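Local coordinates for organic hydroperoxide resistance protein (Elizabethkingia anophelis NUHP1, PDB 6D9N) that probably reduces organic hydroperoxides with a pair of redox-active cysteines, as a thiol-dependent peroxidase of the OsmC/Ohr family, at the interface of chains A and B. Numbering follows the deposited sequence. Chains: chain A/B, Organic hydroperoxide resistance protein.

Contact 1: the interface of chains A and B. Residues chain A 18-19, 27, 54, 57; chain B 60-61, 63-65, 67.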
ATOM      1  N   THR A  18      10.332  -7.870   2.837  1.00  9.54           N
ATOM      2  CA  THR A  18      11.030  -7.734   4.112  1.00 10.47           C
ATOM      3  C   THR A  18      11.596  -6.325   4.204  1.00  9.81           C
ATOM      4  O   THR A  18      12.248  -5.852   3.272  1.00 10.60           O
ATOM      5  CB  THR A  18      12.183  -8.751   4.175  1.00 11.53           C
ATOM      6  OG1 THR A  18      11.625 -10.065   4.112  1.00 13.52           O
ATOM      7  CG2 THR A  18      13.000  -8.580   5.490  1.00 12.69           C
ATOM      8  N   ALA A  19      11.425  -5.691   5.371  1.00  8.98           N
ATOM      9  CA  ALA A  19      11.970  -4.374   5.655  1.00  9.14           C
ATOM     10  C   ALA A  19      12.924  -4.474   6.826  1.00  8.96           C
ATOM     11  O   ALA A  19      12.619  -5.141   7.825  1.00  9.55           O
ATOM     12  CB  ALA A  19      10.834  -3.409   6.043  1.00 10.01           C
ATOM     13  N   VAL A  27      13.986  -2.197   1.818  1.00 11.43           N
ATOM     14  CA  VAL A  27      12.865  -3.102   1.582  0.67 10.99           C
ATOM     15  C   VAL A  27      13.171  -3.962   0.371  1.00 11.67           C
ATOM     16  O   VAL A  27      13.696  -3.454  -0.630  1.00 13.21           O
ATOM     17  CB  VAL A  27      11.593  -2.298   1.284  0.67 11.55           C
ATOM     18  CG1 VAL A  27      10.429  -3.246   1.051  0.67 12.03           C
ATOM     19  CG2 VAL A  27      11.291  -1.355   2.415  0.67 12.01           C
ATOM     20  N   PRO A  54       6.692   4.679   2.993  1.00  8.10           N
ATOM     21  CA  PRO A  54       5.503   3.806   2.889  1.00  8.21           C
ATOM     22  C   PRO A  54       4.293   4.531   2.346  1.00  7.09           C
ATOM     23  O   PRO A  54       3.430   3.903   1.714  1.00  7.43           O
ATOM     24  CB  PRO A  54       5.339   3.251   4.307  1.00  9.81           C
ATOM     25  CG  PRO A  54       6.687   3.496   4.990  1.00  9.70           C
ATOM     26  CD  PRO A  54       7.227   4.734   4.375  1.00  9.13           C
ATOM     27  N   LEU A  57       4.672   4.254  -1.371  1.00  7.20           N
ATOM     28  CA  LEU A  57       4.335   2.904  -1.793  1.00  7.44           C
ATOM     29  C   LEU A  57       2.826   2.698  -1.810  1.00  6.95           C
ATOM     30  O   LEU A  57       2.301   2.005  -2.694  1.00  7.35           O
ATOM     31  CB  LEU A  57       5.036   1.878  -0.893  1.00  8.25           C
ATOM     32  CG  LEU A  57       6.543   1.792  -1.166  1.00 11.35           C
ATOM     33  CD1 LEU A  57       7.286   1.175   0.054  1.00 12.43           C
ATOM     34  CD2 LEU A  57       6.867   1.049  -2.448  1.00 14.43           C
TER
ATOM     35  N   ALA B  60       5.496  -4.507   0.376  1.00  7.35           N
ATOM     36  CA  ALA B  60       6.649  -3.645   0.595  1.00  7.97           C
ATOM     37  C   ALA B  60       6.282  -2.463   1.490  1.00  7.65           C
ATOM     38  O   ALA B  60       6.993  -2.144   2.467  1.00  8.23           O
ATOM     39  CB  ALA B  60       7.188  -3.180  -0.751  1.00  8.95           C
ATOM     40  N   GLY B  61       5.158  -1.810   1.179  1.00  7.78           N
ATOM     41  CA  GLY B  61       4.742  -0.663   1.969  1.00  7.42           C
ATOM     42  C   GLY B  61       4.389  -1.037   3.397  1.00  6.77           C
ATOM     43  O   GLY B  61       4.714  -0.294   4.328  1.00  7.89           O
ATOM     44  N   SER B  63       5.359  -3.724   5.227  1.00  7.42           N
ATOM     45  CA  SER B  63       6.555  -4.092   5.982  1.00  8.50           C
ATOM     46  C   SER B  63       7.354  -2.856   6.373  1.00  7.63           C
ATOM     47  O   SER B  63       7.783  -2.752   7.525  1.00  7.86           O
ATOM     48  CB  SER B  63       7.406  -5.100   5.217  1.00  9.24           C
ATOM     49  OG  SER B  63       7.965  -4.555   4.047  1.00 10.45           O
ATOM     50  N   ALA B  64       7.503  -1.891   5.459  1.00  7.51           N
ATOM     51  CA  ALA B  64       8.221  -0.668   5.790  1.00  8.55           C
ATOM     52  C   ALA B  64       7.463   0.201   6.795  1.00  7.37           C
ATOM     53  O   ALA B  64       8.078   0.771   7.712  1.00  8.06           O
ATOM     54  CB  ALA B  64       8.492   0.107   4.504  1.00  9.26           C
ATOM     55  N   CYS B  65       6.148   0.339   6.646  0.70  7.80           N
ATOM     56  CA  CYS B  65       5.351   1.111   7.591  0.70  7.53           C
ATOM     57  C   CYS B  65       5.478   0.525   8.987  0.70  7.20           C
ATOM     58  O   CYS B  65       5.708   1.238   9.978  0.70  8.04           O
ATOM     59  CB  CYS B  65       3.874   1.062   7.134  0.70  7.96           C
ATOM     60  SG  CYS B  65       2.753   2.029   8.214  0.70  9.21           S
ATOM     61  N   ASP B  67       7.812  -1.553  10.237  1.00  7.31           N
ATOM     62  CA  ASP B  67       9.158  -1.421  10.782  1.00  8.07           C
ATOM     63  C   ASP B  67       9.453   0.012  11.202  1.00  7.78           C
ATOM     64  O   ASP B  67      10.072   0.232  12.261  1.00  8.04           O
ATOM     65  CB  ASP B  67      10.209  -1.886   9.770  1.00  9.27           C
ATOM     66  CG  ASP B  67      11.549  -2.129  10.456  1.00  9.88           C
ATOM     67  OD1 ASP B  67      11.583  -2.970  11.378  1.00 10.74           O
ATOM     68  OD2 ASP B  67      12.543  -1.446  10.119  1.00 11.82           O
TER
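A:Val27 straddles the small residues on one face of helix 54-77 of chain B, the helix that carries B:Cys65, by OsmC/Ohr family the peroxidatic cysteine. Its two methyls divide the work. CG1 lies anti to the backbone N (chi1 -180°) and meets CB of B:Ala60 at 3.7 Å. CG2 turns to the next turn of the helix and touches CB of B:Ala64 at 3.8 Å. The methyl of A:Ala19, from the neighbouring strand 11-20, sits over the helix backbone. Its CB is 3.5 Å from the carbonyl O of B:Ser63 and also brushes CB of B:Ser63 and CA of B:Ala64.

The helix of chain A supplies the other apolar contacts. A:Pro54 lays the CB and CG edge of its ring against the helix of chain B. CG is 3.8 Å from CA of B:Cys65, and CB faces the carbonyl O of B:Gly61. One branch of A:Leu57, CD1, comes up to the bare CA of B:Gly61 at 3.7 Å. CB of A:Leu57 also lies against this CA, a close approach that the missing side chain probably allows.

No polar pair joins the chains in this patch. The hydroxyl of B:Ser63 is turned back to its own helix, where OG donates to O of B:Ala60 at 3.0 Å. It comes from above the carbonyl plane, with a C=O to donor angle of 113°. B:Cys65 is disulfide-bonded to B:Cys129, the cysteine pair expected to be redox-active.

Contact 2: the interface of chains A and B. Residues chain A 43-44, 92-94, 100; chain B 10-13.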
ATOM      1  N   GLY A  43       9.190  16.511   5.029  1.00 14.50           N
ATOM      2  CA  GLY A  43       8.023  16.992   5.745  1.00 15.05           C
ATOM      3  C   GLY A  43       7.750  16.258   7.038  1.00 15.65           C
ATOM      4  O   GLY A  43       7.038  16.788   7.900  1.00 17.12           O
ATOM      5  N   LEU A  44       8.323  15.065   7.209  1.00 15.77           N
ATOM      6  CA  LEU A  44       8.184  14.293   8.437  1.00 16.11           C
ATOM      7  C   LEU A  44       9.476  14.295   9.245  1.00 18.10           C
ATOM      8  O   LEU A  44       9.679  13.407  10.090  1.00 19.95           O
ATOM      9  CB  LEU A  44       7.728  12.863   8.120  1.00 15.46           C
ATOM     10  CG  LEU A  44       6.349  12.756   7.455  1.00 15.22           C
ATOM     11  CD1 LEU A  44       6.050  11.305   7.123  1.00 15.37           C
ATOM     12  CD2 LEU A  44       5.275  13.382   8.363  1.00 16.07           C
ATOM     13  N   ILE A  92      -0.737  11.729   5.291  1.00  9.63           N
ATOM     14  CA  ILE A  92      -0.609  11.118   6.614  1.00  9.60           C
ATOM     15  C   ILE A  92      -0.753  12.200   7.675  1.00  9.69           C
ATOM     16  O   ILE A  92      -0.272  13.324   7.491  1.00 10.42           O
ATOM     17  CB  ILE A  92       0.738  10.362   6.761  1.00  9.62           C
ATOM     18  CG1 ILE A  92       0.837   9.708   8.139  1.00 10.63           C
ATOM     19  CG2 ILE A  92       1.934  11.287   6.489  1.00 10.61           C
ATOM     20  CD1 ILE A  92       2.091   8.915   8.397  1.00 12.79           C
ATOM     21  N   GLY A  93      -1.433  11.873   8.769  1.00 10.08           N
ATOM     22  CA  GLY A  93      -1.517  12.784   9.900  1.00 11.06           C
ATOM     23  C   GLY A  93      -1.778  11.988  11.162  1.00 10.68           C
ATOM     24  O   GLY A  93      -2.018  10.781  11.125  1.00 10.64           O
ATOM     25  N   GLN A  94      -1.689  12.669  12.307  1.00 12.04           N
ATOM     26  CA  GLN A  94      -1.932  12.008  13.592  1.00 13.67           C
ATOM     27  C   GLN A  94      -3.426  11.839  13.829  1.00 14.42           C
ATOM     28  O   GLN A  94      -4.218  12.745  13.551  1.00 16.26           O
ATOM     29  CB  GLN A  94      -1.294  12.803  14.737  1.00 15.81           C
ATOM     30  CG  GLN A  94      -1.094  11.907  16.011  1.00 17.50           C
ATOM     31  CD  GLN A  94      -0.091  12.496  17.020  1.00 19.03           C
ATOM     32  OE1 GLN A  94       0.058  13.706  17.089  1.00 20.92           O
ATOM     33  NE2 GLN A  94       0.576  11.637  17.815  1.00 19.95           N
ATOM     34  N   PHE A 100      -0.977   7.142  13.608  1.00  9.67           N
ATOM     35  CA  PHE A 100      -1.063   7.908  12.373  1.00  9.41           C
ATOM     36  C   PHE A 100      -1.991   7.225  11.389  1.00  9.20           C
ATOM     37  O   PHE A 100      -2.129   5.998  11.394  1.00  9.56           O
ATOM     38  CB  PHE A 100       0.342   8.126  11.765  1.00 10.37           C
ATOM     39  CG  PHE A 100       1.230   8.892  12.694  1.00 10.93           C
ATOM     40  CD1 PHE A 100       2.022   8.235  13.621  1.00 13.09           C
ATOM     41  CD2 PHE A 100       1.205  10.278  12.703  1.00 12.09           C
ATOM     42  CE1 PHE A 100       2.787   8.934  14.535  1.00 14.20           C
ATOM     43  CE2 PHE A 100       1.981  10.994  13.610  1.00 13.33           C
ATOM     44  CZ  PHE A 100       2.762  10.319  14.531  1.00 13.82           C
TER
ATOM     45  N   LYS B  10      -4.749  16.940  10.912  1.00 26.35           N
ATOM     46  CA  LYS B  10      -3.769  17.902  10.411  1.00 24.75           C
ATOM     47  C   LYS B  10      -2.804  17.135   9.515  1.00 21.81           C
ATOM     48  O   LYS B  10      -1.938  16.396   9.998  1.00 22.16           O
ATOM     49  CB  LYS B  10      -3.037  18.554  11.578  1.00 26.90           C
ATOM     50  CG  LYS B  10      -1.912  19.461  11.155  1.00 29.78           C
ATOM     51  CD  LYS B  10      -2.441  20.766  10.617  1.00 32.32           C
ATOM     52  CE  LYS B  10      -1.579  21.921  11.118  1.00 34.09           C
ATOM     53  NZ  LYS B  10      -2.088  23.240  10.673  1.00 35.22           N
ATOM     54  N   THR B  11      -2.960  17.277   8.205  1.00 18.97           N
ATOM     55  CA  THR B  11      -2.125  16.515   7.288  1.00 16.46           C
ATOM     56  C   THR B  11      -0.689  17.003   7.406  1.00 14.40           C
ATOM     57  O   THR B  11      -0.424  18.203   7.277  1.00 16.60           O
ATOM     58  CB  THR B  11      -2.625  16.688   5.866  1.00 17.56           C
ATOM     59  OG1 THR B  11      -4.040  16.419   5.843  1.00 19.26           O
ATOM     60  CG2 THR B  11      -1.823  15.754   4.970  1.00 17.89           C
ATOM     61  N   LEU B  12       0.231  16.071   7.659  1.00 12.84           N
ATOM     62  CA  LEU B  12       1.639  16.406   7.838  1.00 13.35           C
ATOM     63  C   LEU B  12       2.436  16.303   6.555  1.00 12.79           C
ATOM     64  O   LEU B  12       3.415  17.032   6.370  1.00 14.37           O
ATOM     65  CB  LEU B  12       2.260  15.444   8.856  1.00 14.32           C
ATOM     66  CG  LEU B  12       1.602  15.468  10.238  1.00 16.23           C
ATOM     67  CD1 LEU B  12       2.153  14.335  11.100  1.00 17.35           C
ATOM     68  CD2 LEU B  12       1.817  16.827  10.922  1.00 17.43           C
ATOM     69  N   TYR B  13       2.027  15.423   5.643  1.00 11.72           N
ATOM     70  CA  TYR B  13       2.809  15.123   4.454  1.00 11.07           C
ATOM     71  C   TYR B  13       1.869  14.461   3.452  1.00 10.19           C
ATOM     72  O   TYR B  13       1.026  13.650   3.843  1.00 10.68           O
ATOM     73  CB  TYR B  13       3.968  14.157   4.809  1.00 11.19           C
ATOM     74  CG  TYR B  13       4.706  13.549   3.635  1.00 10.46           C
ATOM     75  CD1 TYR B  13       5.635  14.287   2.912  1.00 11.03           C
ATOM     76  CD2 TYR B  13       4.477  12.236   3.258  1.00 10.72           C
ATOM     77  CE1 TYR B  13       6.299  13.749   1.821  1.00 11.26           C
ATOM     78  CE2 TYR B  13       5.154  11.656   2.191  1.00 10.86           C
ATOM     79  CZ  TYR B  13       6.076  12.421   1.481  1.00 10.72           C
ATOM     80  OH  TYR B  13       6.734  11.822   0.427  1.00 11.24           O
TER
HETATM   81  O   HOH W   1      -1.306  15.522  12.476  1.00 18.99           O
HETATM   82  O   HOH W   2       5.021  18.423   8.018  1.00 21.55           O
HETATM   83  O   HOH W   3      -3.989  15.446  13.271  1.00 27.60           O
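B:Leu12 and A:Ile92 meet through their backbones where two strands of different chains run antiparallel. N of B:Leu12 donates to O of A:Ile92 at 2.8 Å, with 165° at the hydrogen. N of A:Ile92 donates in turn to O of B:Tyr13 at 3.0 Å. Both donors lie nearly in line with the C=O they bind. Both polar backbone atoms of A:Ile92 are thus used by chain B.

Side chains pack beside this pairing. B:Leu12 hides 84 Å² against chain A. Its CB touches the CD2 branch of A:Leu44 at 3.7 Å, and the two side chains lie roughly perpendicular. Its CD1 branch extends in a different direction, towards CA of A:Gly93 and CE2 of the A:Phe100 ring, both more distant contacts. A:Leu44 meets the base of the side chain and A:Phe100 its tip. B:Tyr13 touches with CB rather than with its ring. That CB rests on CG of A:Leu44 at 3.8 Å and on CG2 of A:Ile92 at 3.9 Å. CG of B:Tyr13 is anti to the backbone N (chi1 169°), which carries the ring away from these two contacts.

Water extends the polar contacts at both ends. Water 1 links N of A:Gln94 to O of B:Lys10. Water 3 links O of A:Gln94 to N of B:Lys10, and the two waters bond to each other at 2.8 Å. At the other end, water 2 joins O of A:Gly43 to O of B:Leu12, being 2.6 Å from O of A:Gly43. These two carbonyls cannot bond to each other, and the water can donate to both.

Strand 85-94 of chain A pairs here with the start of strand 11-20 of chain B, so a sheet continues from one subunit into the other. The 3-10 helix 42-44 of chain A borders this join.

The centres of contact 1 and contact 2 are about 18 Å apart, within one two-fold interface, and each has a twin with the chains exchanged. Strand 11-20 takes part in both. In contact 2 its first residues in chain B pair with a strand of chain A, while in contact 1 a residue near the far end of the chain A copy packs on the partner helix. Contact 1 is apolar, and contact 2 adds main-chain bonds and bridging water. Together they suggest an intertwined dimer, as in the Ohr family, in which each subunit helps enclose the other's cysteine-bearing helix.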